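Local coordinates for protein aminopeptidase C (Lactobacillus rhamnosus, PDB 4K7C) that probably releases amino-terminal residues from peptides as a papain-like cysteine aminopeptidase of the bleomycin hydrolase type, built here as an assembly of six chains, at residues Gln64-Arg69 and Ser166-Asn170; Arg69-Phe73 and Gln96-Phe100; Trp102-Glu106 and Leu148-Tyr152; Val159-Ser165 and Thr218-Pro223. All blocks are in the same frame, centred on the assembly; numbering follows the deposited sequence. Where two conformers were deposited one is given.

Contact 1: Gln64-Arg69 and Ser166-Asn170; sequences QKQSGR and SSKSN
A single parallel beta bridge joins two loops that both lead into helices: Gln64-Arg69 precedes helix 70-87, and Ser166-Asn170 runs into helix 170-192. CA atoms pair in parallel register, Lys65 with Ser167 at 5.3 Å, Gln66 with Lys168 at 4.6 Å and Ser67 with Ser169 at 5.4 Å. Gln66 holds the bridge from both ends, its N donating to Ser167 O at 2.9 Å and its O accepting from Ser169 N at 3.1 Å; Lys168 CA adds a CH···O contact to Gln66 O at 3.2 Å. Lys65 (phi/psi 57/-141) leads into an inverse gamma turn centred on Gln66 (-93/71), closed by a weak 2.9 Å bond from Ser67 N to Lys65 O. Ser67 (chi1 p) gives OG to Gln64 O at 2.8 Å and takes Arg69 NE at 2.8 Å. Arg69 (chi1 m, chi2 t, chi3 m) also sends NH2 to Gln64 O at 3.2 Å, lays a guanidinium face against Ser166 O, and forms a salt bridge to Glu162. Glu162 also binds both Ser166 and Ser167, while Ser169 bonds to Asp138. One water links Lys65 NZ with Ser167 OG, another Gln66 OE1 with Ser167 O. The sequence from Gln64 to Cys70 matches the papain-family motif that runs from the oxyanion-hole glutamine to the cysteine at the helix N terminus, so this bridge probably borders the active site.

Contact 2: Arg69-Phe73 and Gln96-Phe100; sequences RCWMF and QNYTF
Although Arg69, Gln96 and Thr99 all lie in this buried interface, no direct hydrogen bond crosses it; the aliphatic parts of polar side chains lie on aromatic faces instead. Arg69 is the N-cap residue of helix 70-87, whose Cys70 packs on His364, consistent with a papain-type catalytic pair; Gln96-Phe100 forms the first turn of helix 96-117. The pairing runs in opposite senses, with CA atoms of Phe73 and Gln96 at 6.4 Å and of Arg69 and Phe100 at 7.6 Å. Gln96 (chi1 m, chi2 93°) sets CG 3.4 Å from the Phe73 ring centroid, 12° off its normal. Arg69 CD sits likewise over Phe100 (chi1 t), 3.6 Å from the centroid, leaving Arg69 CZ 5.2 Å from that centroid for at most a weak cation-pi attraction. Met72, a selenomethionine (chi1 m, then t, t), packs its SE 3.4 Å from Thr99 OG1; its CE meets the Phe100 ring edge at CD1, 3.9 Å, and the SE, 5.3 Å from that ring's centroid and oblique to it, makes a Met-aromatic contact. Outside the segments, Arg69 bonds Ser67 and Glu162, Gln96 Lys157 and Glu93. CH-pi and dispersion thus hold the two helix starts together, with one water, between Phe73 O (3.1 Å) and Gln96 NE2 (3.0 Å), as polar link.

Contact 3: Trp102-Glu106 and Leu148-Tyr152; sequences WDKFE and LIEKY
In the helical part of this papain-like fold, segment 102-106 of helix 96-117 crosses segment 148-152, the last turn of helix 142-152, at 94°, with local axes 11.3 Å apart at closest approach. Large side chains fill that gap; the nearest CA atoms, of Asp103 and Leu148, are 6.9 Å apart. Trp102 (chi1 m, chi2 123°) and Tyr152 (chi1 m, chi2 -73°) lie face to face: the tyrosine ring and the five-membered ring of the indole are 3.8 Å apart between centroids and tilted by only 7°, and Trp102 CE3 comes to 3.4 Å from Tyr152 CZ. Beside the stack, Leu148 (m, t) wedges in, CD2 at 3.9 Å from Trp102 CB and CD1 at 3.6 Å from Asp103 CB. Glu106 folds back (chi1 and chi2 both m), whereas Lys151 is fully extended, t at all four angles, and its NZ also bonds to the carbonyl of Ile5 of the second subunit. Leu10 of that subunit packs against Trp102 and Tyr152, and Asp103 turns to Lys107. A single carboxylate oxygen makes both direct polar links between the two segments: Glu106 OE2 forms a salt bridge with Lys151 NZ at 2.9 Å and accepts the Tyr152 OH hydrogen bond at 2.6 Å.

Contact 4: Val159-Ser165 and Thr218-Pro223; sequences VMPETYS and TLGNPP
Two largely non-helical stretches run nearly antiparallel, their end-to-end directions 166° apart, with CA pairs Ser165-Thr218 at 5.8 Å, Thr163-Leu219 at 5.8 Å and Met160-Pro222 at 7.1 Å. Val159-Ser165 is an irregular loop; Thr218 and Leu219 end helix 197-219, and Gly220, at phi/psi 99/175, turns the chain out of it, a conformation in which a CB would clash with the preceding carbonyl. The backbones do not pair directly; waters bridge them, one between Val159 O (3.0 Å) and Asn221 O (3.2 Å), another between Pro161 O and Leu219 O (2.9 Å to each). A third joins Ser165 OG and Thr218 O, at 2.7 Å from both. The direct hydrogen bond runs from Thr163 OG1 (chi1 p) to Thr218 O at 2.8 Å. Met160, a selenomethionine extended t, t, t, pushes its CE among carbonyls, 3.3 Å from Leu219 O and 3.5 Å from Gly220 O, which has no polar partner in the model; Met160 SE touches Pro223 CD at 3.9 Å. Val159 CG1 meets Pro223 CG at 4.0 Å. Gln27 of the second subunit bonds Asn221 OD1. Asn97 of helix 96-117 binds both Pro161 O and Leu219 O, Pro222 packs on Phe101 and Trp102 of that helix, and Leu172 of helix 170-192 lies against Thr218 and Leu219.

Overall arrangement
Contacts 2 and 3 are buried helix packing and share helix 96-117, one at its first turn and the other farther along; contact 2 relies on CH-pi contacts, contact 3 on a ring stack and a shared carboxylate. Contact 1, only partly buried, joins two loops by backbone hydrogen bonds; contact 4, mostly buried, sets a loop against a helix end through one threonine hydroxyl, waters and selenomethionine packing. Arg69 belongs to both contacts 1 and 2, and its salt bridge to Glu162 ties them to contact 4. Tyr98 OH of contact 2 meets Tyr152 O of contact 3, and Trp102 touches Pro222 between contacts 3 and 4. The second subunit reaches contacts 3 and 4, but no other chain touches contacts 1 and 2.

Contact 1: Gln64-Arg69 and Ser166-Asn170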
loop_
_atom_site.group_PDB
_atom_site.type_symbol
_atom_site.label_atom_id
_atom_site.label_comp_id
_atom_site.label_asym_id
_atom_site.label_seq_id
_atom_site.Cartn_x
_atom_site.Cartn_y
_atom_site.Cartn_z
ATOM N N GLN A 64 7.171 22.603 0.163
ATOM C CA GLN A 64 6.981 23.121 1.513
ATOM C C GLN A 64 6.351 22.163 2.502
ATOM O O GLN A 64 6.374 22.395 3.714
ATOM C CB GLN A 64 6.163 24.413 1.406
ATOM C CG GLN A 64 4.662 24.201 1.197
ATOM C CD GLN A 64 3.992 25.438 0.752
ATOM O OE1 GLN A 64 4.360 26.046 -0.259
ATOM N NE2 GLN A 64 3.082 25.898 1.561
ATOM N N LYS A 65 5.809 21.066 1.991
ATOM C CA LYS A 65 5.176 20.064 2.833
ATOM C C LYS A 65 4.057 20.639 3.673
ATOM O O LYS A 65 3.351 21.541 3.193
ATOM C CB LYS A 65 6.262 19.290 3.578
ATOM C CG LYS A 65 7.151 18.618 2.547
ATOM C CD LYS A 65 8.067 17.580 3.164
ATOM C CE LYS A 65 8.903 16.854 2.103
ATOM N NZ LYS A 65 9.946 15.977 2.719
ATOM N N GLN A 66 3.919 20.201 4.919
ATOM C CA GLN A 66 2.805 20.582 5.708
ATOM C C GLN A 66 3.210 21.814 6.520
ATOM O O GLN A 66 3.259 21.832 7.758
ATOM C CB GLN A 66 2.327 19.410 6.578
ATOM C CG GLN A 66 1.899 18.223 5.748
ATOM C CD GLN A 66 1.586 17.028 6.623
ATOM O OE1 GLN A 66 2.457 16.201 6.927
ATOM N NE2 GLN A 66 0.355 16.898 6.983
ATOM N N SER A 67 3.344 22.899 5.773
ATOM C CA SER A 67 3.608 24.161 6.380
ATOM C C SER A 67 3.017 25.251 5.465
ATOM O O SER A 67 2.656 24.985 4.302
ATOM C CB SER A 67 5.140 24.394 6.516
ATOM O OG SER A 67 5.709 24.665 5.264
ATOM N N GLY A 68 2.823 26.437 6.037
ATOM C CA GLY A 68 2.276 27.600 5.258
ATOM C C GLY A 68 3.371 28.572 4.810
ATOM O O GLY A 68 3.195 29.802 4.904
ATOM N N ARG A 69 4.440 28.045 4.205
ATOM C CA ARG A 69 5.619 28.812 3.927
ATOM C C ARG A 69 5.660 29.205 2.443
ATOM O O ARG A 69 6.714 29.558 1.952
ATOM C CB ARG A 69 6.913 28.037 4.289
ATOM C CG ARG A 69 7.073 27.816 5.733
ATOM C CD ARG A 69 8.323 27.029 6.094
ATOM N NE ARG A 69 8.293 25.683 5.503
ATOM C CZ ARG A 69 9.316 24.875 5.403
ATOM N NH1 ARG A 69 10.562 25.233 5.760
ATOM N NH2 ARG A 69 9.124 23.679 4.868
ATOM N N SER A 166 9.721 21.971 10.668
ATOM C CA SER A 166 9.748 22.923 9.551
ATOM C C SER A 166 8.879 22.424 8.421
ATOM O O SER A 166 8.292 23.226 7.710
ATOM C CB SER A 166 11.170 23.198 9.008
ATOM O OG SER A 166 11.872 22.066 8.520
ATOM N N SER A 167 8.808 21.107 8.259
ATOM C CA SER A 167 8.038 20.467 7.222
ATOM C C SER A 167 6.626 19.968 7.734
ATOM O O SER A 167 5.795 19.456 6.949
ATOM C CB SER A 167 8.899 19.372 6.558
ATOM O OG SER A 167 9.708 19.895 5.473
ATOM N N LYS A 168 6.313 20.196 9.017
ATOM C CA LYS A 168 5.035 19.871 9.638
ATOM C C LYS A 168 4.888 20.760 10.860
ATOM O O LYS A 168 5.241 20.349 11.972
ATOM C CB LYS A 168 4.990 18.404 10.007
ATOM C CG LYS A 168 3.694 17.799 10.478
ATOM C CD LYS A 168 3.803 16.269 10.306
ATOM C CE LYS A 168 2.718 15.535 11.074
ATOM N NZ LYS A 168 1.496 16.353 11.312
ATOM N N SER A 169 4.496 22.017 10.596
ATOM C CA SER A 169 4.610 23.089 11.584
ATOM C C SER A 169 3.465 23.213 12.561
ATOM O O SER A 169 3.484 24.098 13.449
ATOM C CB SER A 169 4.751 24.405 10.876
ATOM O OG SER A 169 3.680 24.597 9.933
ATOM N N ASN A 170 2.448 22.363 12.416
ATOM C CA ASN A 170 1.254 22.517 13.276
ATOM C C ASN A 170 1.540 22.543 14.768
ATOM O O ASN A 170 1.056 23.417 15.481
ATOM C CB ASN A 170 0.181 21.483 12.922
ATOM C CG ASN A 170 -0.523 21.783 11.589
HETATM O O HOH W 1 11.330 17.616 4.733
HETATM O O HOH W 2 5.204 16.637 6.428
HETATM O O HOH W 3 10.082 21.025 3.012
#

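Contact 2: Arg69-Phe73 and Gln96-Phe100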
loop_
_atom_site.group_PDB
_atom_site.type_symbol
_atom_site.label_atom_id
_atom_site.label_comp_id
_atom_site.label_asym_id
_atom_site.label_seq_id
_atom_site.Cartn_x
_atom_site.Cartn_y
_atom_site.Cartn_z
ATOM N N ARG A 69 4.440 28.045 4.205
ATOM C CA ARG A 69 5.619 28.812 3.927
ATOM C C ARG A 69 5.660 29.205 2.443
ATOM O O ARG A 69 6.714 29.558 1.952
ATOM C CB ARG A 69 6.913 28.037 4.289
ATOM C CG ARG A 69 7.073 27.816 5.733
ATOM C CD ARG A 69 8.323 27.029 6.094
ATOM N NE ARG A 69 8.293 25.683 5.503
ATOM C CZ ARG A 69 9.316 24.875 5.403
ATOM N NH1 ARG A 69 10.562 25.233 5.760
ATOM N NH2 ARG A 69 9.124 23.679 4.868
ATOM N N CYS A 70 4.503 29.211 1.759
ATOM C CA CYS A 70 4.519 29.435 0.297
ATOM C C CYS A 70 5.285 30.722 -0.061
ATOM O O CYS A 70 6.184 30.672 -0.875
ATOM C CB CYS A 70 3.101 29.466 -0.240
ATOM S SG CYS A 70 2.260 30.854 0.465
ATOM N N TRP A 71 5.027 31.806 0.677
ATOM C CA TRP A 71 5.632 33.131 0.411
ATOM C C TRP A 71 7.162 33.076 0.410
ATOM O O TRP A 71 7.788 33.650 -0.441
ATOM C CB TRP A 71 5.137 34.150 1.413
ATOM C CG TRP A 71 5.488 33.881 2.882
ATOM C CD1 TRP A 71 5.116 32.804 3.665
ATOM C CD2 TRP A 71 6.247 34.742 3.738
ATOM N NE1 TRP A 71 5.620 32.934 4.917
ATOM C CE2 TRP A 71 6.273 34.138 5.012
ATOM C CE3 TRP A 71 6.891 35.953 3.553
ATOM C CZ2 TRP A 71 6.910 34.728 6.092
ATOM C CZ3 TRP A 71 7.509 36.555 4.652
ATOM C CH2 TRP A 71 7.511 35.954 5.876
HETATM N N MSE A 72 7.718 32.297 1.338
HETATM C CA MSE A 72 9.168 32.084 1.440
HETATM C C MSE A 72 9.723 31.225 0.325
HETATM O O MSE A 72 10.708 31.536 -0.293
HETATM C CB MSE A 72 9.558 31.390 2.748
HETATM C CG MSE A 72 9.049 31.989 3.981
HETATM SE SE MSE A 72 9.694 30.847 5.450
HETATM C CE MSE A 72 8.778 32.079 6.617
ATOM N N PHE A 73 9.046 30.114 0.056
ATOM C CA PHE A 73 9.417 29.218 -1.032
ATOM C C PHE A 73 9.415 29.971 -2.340
ATOM O O PHE A 73 10.384 29.861 -3.130
ATOM C CB PHE A 73 8.504 27.954 -1.098
ATOM C CG PHE A 73 8.950 26.868 -0.150
ATOM C CD1 PHE A 73 9.567 25.719 -0.633
ATOM C CD2 PHE A 73 8.782 27.001 1.175
ATOM C CE1 PHE A 73 10.004 24.736 0.212
ATOM C CE2 PHE A 73 9.212 26.024 2.066
ATOM C CZ PHE A 73 9.872 24.905 1.576
ATOM N N GLN A 96 14.756 27.093 3.104
ATOM C CA GLN A 96 13.493 27.678 3.620
ATOM C C GLN A 96 13.320 27.594 5.125
ATOM O O GLN A 96 12.537 28.325 5.651
ATOM C CB GLN A 96 12.303 27.024 2.896
ATOM C CG GLN A 96 12.496 26.951 1.406
ATOM C CD GLN A 96 13.088 25.688 0.915
ATOM O OE1 GLN A 96 13.617 24.861 1.677
ATOM N NE2 GLN A 96 13.118 25.553 -0.443
ATOM N N ASN A 97 14.043 26.701 5.810
ATOM C CA ASN A 97 14.012 26.598 7.226
ATOM C C ASN A 97 14.717 27.862 7.837
ATOM O O ASN A 97 14.243 28.359 8.835
ATOM C CB ASN A 97 14.645 25.357 7.703
ATOM C CG ASN A 97 14.370 25.090 9.162
ATOM O OD1 ASN A 97 13.404 25.629 9.753
ATOM N ND2 ASN A 97 15.135 24.219 9.740
ATOM N N TYR A 98 15.783 28.325 7.202
ATOM C CA TYR A 98 16.537 29.512 7.642
ATOM C C TYR A 98 15.605 30.710 7.777
ATOM O O TYR A 98 15.562 31.323 8.843
ATOM C CB TYR A 98 17.771 29.781 6.737
ATOM C CG TYR A 98 18.698 30.853 7.284
ATOM C CD1 TYR A 98 19.628 30.602 8.299
ATOM C CD2 TYR A 98 18.592 32.137 6.809
ATOM C CE1 TYR A 98 20.462 31.619 8.781
ATOM C CE2 TYR A 98 19.382 33.169 7.340
ATOM C CZ TYR A 98 20.335 32.875 8.265
ATOM O OH TYR A 98 21.182 33.921 8.752
ATOM N N THR A 99 14.817 30.990 6.724
ATOM C CA THR A 99 13.888 32.110 6.758
ATOM C C THR A 99 12.782 31.835 7.720
ATOM O O THR A 99 12.299 32.744 8.392
ATOM C CB THR A 99 13.298 32.433 5.360
ATOM O OG1 THR A 99 12.982 31.187 4.677
ATOM C CG2 THR A 99 14.275 33.188 4.533
ATOM N N PHE A 100 12.447 30.543 7.933
ATOM C CA PHE A 100 11.325 30.181 8.805
ATOM C C PHE A 100 11.713 30.464 10.254
ATOM O O PHE A 100 10.922 30.993 11.102
ATOM C CB PHE A 100 11.001 28.701 8.649
ATOM C CG PHE A 100 9.636 28.266 9.187
ATOM C CD1 PHE A 100 8.471 28.976 8.943
ATOM C CD2 PHE A 100 9.514 27.041 9.855
ATOM C CE1 PHE A 100 7.260 28.516 9.355
ATOM C CE2 PHE A 100 8.279 26.548 10.284
ATOM C CZ PHE A 100 7.143 27.286 10.020
HETATM O O HOH W 4 12.247 27.386 -2.674
#

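Contact 3: Trp102-Glu106 and Leu148-Tyr152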
loop_
_atom_site.group_PDB
_atom_site.type_symbol
_atom_site.label_atom_id
_atom_site.label_comp_id
_atom_site.label_asym_id
_atom_site.label_seq_id
_atom_site.Cartn_x
_atom_site.Cartn_y
_atom_site.Cartn_z
ATOM N N TRP A 102 13.923 32.759 11.523
ATOM C CA TRP A 102 14.023 34.182 11.779
ATOM C C TRP A 102 12.660 34.850 11.672
ATOM O O TRP A 102 12.322 35.703 12.488
ATOM C CB TRP A 102 15.016 34.794 10.849
ATOM C CG TRP A 102 16.413 34.344 11.148
ATOM C CD1 TRP A 102 17.292 33.727 10.303
ATOM C CD2 TRP A 102 17.101 34.493 12.394
ATOM N NE1 TRP A 102 18.484 33.497 10.955
ATOM C CE2 TRP A 102 18.387 33.956 12.231
ATOM C CE3 TRP A 102 16.760 35.035 13.620
ATOM C CZ2 TRP A 102 19.374 33.951 13.289
ATOM C CZ3 TRP A 102 17.697 35.005 14.677
ATOM C CH2 TRP A 102 18.977 34.458 14.512
ATOM N N ASP A 103 11.817 34.346 10.781
ATOM C CA ASP A 103 10.471 34.832 10.682
ATOM C C ASP A 103 9.682 34.617 11.994
ATOM O O ASP A 103 9.064 35.548 12.616
ATOM C CB ASP A 103 9.731 34.204 9.498
ATOM C CG ASP A 103 8.348 34.776 9.327
ATOM O OD1 ASP A 103 8.252 36.019 9.167
ATOM O OD2 ASP A 103 7.329 33.957 9.343
ATOM N N LYS A 104 9.621 33.400 12.478
ATOM C CA LYS A 104 8.999 33.092 13.753
ATOM C C LYS A 104 9.539 33.831 14.941
ATOM O O LYS A 104 8.829 34.250 15.810
ATOM C CB LYS A 104 9.096 31.589 14.023
ATOM C CG LYS A 104 8.289 30.688 13.123
ATOM C CD LYS A 104 7.231 29.954 13.880
ATOM C CE LYS A 104 6.207 29.168 13.024
ATOM N NZ LYS A 104 5.367 29.969 12.108
ATOM N N PHE A 105 10.862 33.942 15.016
ATOM C CA PHE A 105 11.442 34.627 16.130
ATOM C C PHE A 105 11.117 36.140 16.082
ATOM O O PHE A 105 10.697 36.712 17.095
ATOM C CB PHE A 105 12.937 34.360 16.186
ATOM C CG PHE A 105 13.553 34.817 17.478
ATOM C CD1 PHE A 105 13.028 34.376 18.695
ATOM C CD2 PHE A 105 14.646 35.642 17.475
ATOM C CE1 PHE A 105 13.514 34.814 19.892
ATOM C CE2 PHE A 105 15.163 36.049 18.724
ATOM C CZ PHE A 105 14.624 35.594 19.911
ATOM N N GLU A 106 11.257 36.748 14.918
ATOM C CA GLU A 106 10.955 38.204 14.724
ATOM C C GLU A 106 9.485 38.415 14.945
ATOM O O GLU A 106 9.106 39.310 15.662
ATOM C CB GLU A 106 11.373 38.678 13.346
ATOM C CG GLU A 106 12.891 38.790 13.211
ATOM C CD GLU A 106 13.512 40.061 13.885
ATOM O OE1 GLU A 106 12.797 40.996 14.356
ATOM O OE2 GLU A 106 14.785 40.079 13.948
ATOM N N LEU A 148 13.598 40.032 6.264
ATOM C CA LEU A 148 14.376 38.959 6.824
ATOM C C LEU A 148 15.705 38.785 6.157
ATOM O O LEU A 148 16.697 38.637 6.856
ATOM C CB LEU A 148 13.604 37.603 6.790
ATOM C CG LEU A 148 12.365 37.594 7.687
ATOM C CD1 LEU A 148 11.469 36.427 7.294
ATOM C CD2 LEU A 148 12.747 37.499 9.146
ATOM N N ILE A 149 15.745 38.909 4.835
ATOM C CA ILE A 149 16.963 38.704 4.098
ATOM C C ILE A 149 17.941 39.856 4.341
ATOM O O ILE A 149 19.145 39.633 4.430
ATOM C CB ILE A 149 16.604 38.432 2.663
ATOM C CG1 ILE A 149 16.063 36.972 2.632
ATOM C CG2 ILE A 149 17.801 38.522 1.711
ATOM C CD1 ILE A 149 15.742 36.603 1.270
ATOM N N GLU A 150 17.390 41.075 4.426
ATOM C CA GLU A 150 18.200 42.251 4.738
ATOM C C GLU A 150 18.890 42.057 6.077
ATOM O O GLU A 150 20.047 42.394 6.209
ATOM C CB GLU A 150 17.357 43.518 4.735
ATOM C CG GLU A 150 17.008 43.844 3.291
ATOM C CD GLU A 150 16.093 45.018 3.151
ATOM O OE1 GLU A 150 16.357 45.793 2.218
ATOM O OE2 GLU A 150 15.123 45.128 3.932
ATOM N N LYS A 151 18.206 41.518 7.058
ATOM C CA LYS A 151 18.769 41.467 8.402
ATOM C C LYS A 151 19.667 40.213 8.613
ATOM O O LYS A 151 20.670 40.261 9.389
ATOM C CB LYS A 151 17.666 41.529 9.426
ATOM C CG LYS A 151 18.159 41.468 10.852
ATOM C CD LYS A 151 17.023 41.794 11.809
ATOM C CE LYS A 151 17.575 42.019 13.175
ATOM N NZ LYS A 151 16.485 42.450 14.054
ATOM N N TYR A 152 19.298 39.104 7.952
ATOM C CA TYR A 152 19.881 37.787 8.232
ATOM C C TYR A 152 20.570 37.003 7.146
ATOM O O TYR A 152 21.255 35.977 7.392
ATOM C CB TYR A 152 18.832 36.898 8.871
ATOM C CG TYR A 152 18.331 37.382 10.209
ATOM C CD1 TYR A 152 19.142 37.287 11.349
ATOM C CD2 TYR A 152 17.026 37.843 10.382
ATOM C CE1 TYR A 152 18.690 37.708 12.620
ATOM C CE2 TYR A 152 16.545 38.233 11.645
ATOM C CZ TYR A 152 17.371 38.222 12.765
ATOM O OH TYR A 152 16.942 38.614 14.007
#

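Contact 4: Val159-Ser165 and Thr218-Pro223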
loop_
_atom_site.group_PDB
_atom_site.type_symbol
_atom_site.label_atom_id
_atom_site.label_comp_id
_atom_site.label_asym_id
_atom_site.label_seq_id
_atom_site.Cartn_x
_atom_site.Cartn_y
_atom_site.Cartn_z
ATOM N N VAL A 159 22.839 23.610 4.176
ATOM C CA VAL A 159 23.491 24.205 5.334
ATOM C C VAL A 159 22.555 24.418 6.521
ATOM O O VAL A 159 23.021 24.441 7.694
ATOM C CB VAL A 159 24.168 25.536 4.890
ATOM C CG1 VAL A 159 24.713 26.310 6.076
ATOM C CG2 VAL A 159 25.326 25.246 3.940
HETATM N N MSE A 160 21.265 24.532 6.260
HETATM C CA MSE A 160 20.230 24.526 7.285
HETATM C C MSE A 160 19.036 23.683 6.758
HETATM O O MSE A 160 18.068 24.233 6.202
HETATM C CB MSE A 160 19.688 25.857 7.742
HETATM C CG MSE A 160 19.030 25.576 9.042
HETATM SE SE MSE A 160 18.391 27.255 9.889
HETATM C CE MSE A 160 17.818 26.592 11.621
ATOM N N PRO A 161 19.183 22.369 6.853
ATOM C CA PRO A 161 18.170 21.450 6.356
ATOM C C PRO A 161 16.842 21.533 7.106
ATOM O O PRO A 161 16.732 22.081 8.265
ATOM C CB PRO A 161 18.794 20.058 6.583
ATOM C CG PRO A 161 20.203 20.240 6.932
ATOM C CD PRO A 161 20.318 21.659 7.454
ATOM N N GLU A 162 15.831 20.961 6.490
ATOM C CA GLU A 162 14.565 20.766 7.158
ATOM C C GLU A 162 14.671 19.887 8.429
ATOM O O GLU A 162 15.497 18.968 8.563
ATOM C CB GLU A 162 13.490 20.151 6.177
ATOM C CG GLU A 162 13.254 21.044 4.974
ATOM C CD GLU A 162 12.387 22.222 5.361
ATOM O OE1 GLU A 162 11.294 21.952 5.924
ATOM O OE2 GLU A 162 12.810 23.384 5.092
ATOM N N THR A 163 13.746 20.147 9.320
ATOM C CA THR A 163 13.481 19.334 10.492
ATOM C C THR A 163 12.006 18.839 10.454
ATOM O O THR A 163 11.279 19.090 9.507
ATOM C CB THR A 163 13.684 20.122 11.761
ATOM O OG1 THR A 163 12.666 21.109 11.835
ATOM C CG2 THR A 163 15.148 20.788 11.844
ATOM N N TYR A 164 11.642 18.061 11.445
ATOM C CA TYR A 164 10.243 17.616 11.629
ATOM C C TYR A 164 9.319 18.784 11.566
ATOM O O TYR A 164 8.386 18.744 10.824
ATOM C CB TYR A 164 10.060 16.766 12.906
ATOM C CG TYR A 164 8.674 16.239 13.081
ATOM C CD1 TYR A 164 8.358 14.913 12.834
ATOM C CD2 TYR A 164 7.662 17.081 13.528
ATOM C CE1 TYR A 164 7.019 14.483 12.936
ATOM C CE2 TYR A 164 6.385 16.625 13.709
ATOM C CZ TYR A 164 6.096 15.315 13.439
ATOM O OH TYR A 164 4.814 14.861 13.625
ATOM N N SER A 165 9.557 19.830 12.363
ATOM C CA SER A 165 8.604 20.895 12.551
ATOM C C SER A 165 8.591 21.830 11.341
ATOM O O SER A 165 7.607 22.435 11.066
ATOM C CB SER A 165 8.904 21.681 13.799
ATOM O OG SER A 165 8.719 20.936 14.936
ATOM N N THR A 218 13.093 23.090 17.835
ATOM C CA THR A 218 12.247 22.648 16.702
ATOM C C THR A 218 12.890 22.678 15.349
ATOM O O THR A 218 12.608 21.833 14.519
ATOM C CB THR A 218 10.891 23.365 16.665
ATOM O OG1 THR A 218 11.004 24.791 16.737
ATOM C CG2 THR A 218 10.045 22.847 17.822
ATOM N N LEU A 219 13.711 23.706 15.120
ATOM C CA LEU A 219 14.178 24.068 13.793
ATOM C C LEU A 219 15.688 23.976 13.595
ATOM O O LEU A 219 16.118 23.884 12.427
ATOM C CB LEU A 219 13.729 25.495 13.502
ATOM C CG LEU A 219 12.207 25.769 13.534
ATOM C CD1 LEU A 219 11.950 27.210 13.163
ATOM C CD2 LEU A 219 11.430 24.817 12.607
ATOM N N GLY A 220 16.429 23.918 14.696
ATOM C CA GLY A 220 17.923 23.904 14.695
ATOM C C GLY A 220 18.516 25.302 14.989
ATOM O O GLY A 220 17.844 26.324 15.129
ATOM N N ASN A 221 19.837 25.298 15.088
ATOM C CA ASN A 221 20.582 26.521 15.302
ATOM C C ASN A 221 20.851 27.188 13.973
ATOM O O ASN A 221 21.426 26.591 13.035
ATOM C CB ASN A 221 21.923 26.217 15.896
ATOM C CG ASN A 221 21.871 25.548 17.242
ATOM O OD1 ASN A 221 21.060 25.875 18.143
ATOM N ND2 ASN A 221 22.645 24.502 17.332
ATOM N N PRO A 222 20.504 28.447 13.868
ATOM C CA PRO A 222 20.872 29.140 12.619
ATOM C C PRO A 222 22.345 29.268 12.444
ATOM O O PRO A 222 23.077 29.647 13.403
ATOM C CB PRO A 222 20.256 30.517 12.794
ATOM C CG PRO A 222 19.310 30.393 13.892
ATOM C CD PRO A 222 19.852 29.351 14.836
ATOM N N PRO A 223 22.830 28.936 11.274
ATOM C CA PRO A 223 24.247 29.029 11.038
ATOM C C PRO A 223 24.771 30.501 11.013
ATOM O O PRO A 223 24.058 31.400 10.679
ATOM C CB PRO A 223 24.411 28.425 9.652
ATOM C CG PRO A 223 23.049 28.421 9.061
ATOM C CD PRO A 223 22.097 28.313 10.165
HETATM O O HOH W 5 22.154 24.655 10.606
HETATM O O HOH W 6 18.103 22.524 10.775
HETATM O O HOH W 7 11.142 19.647 14.893
#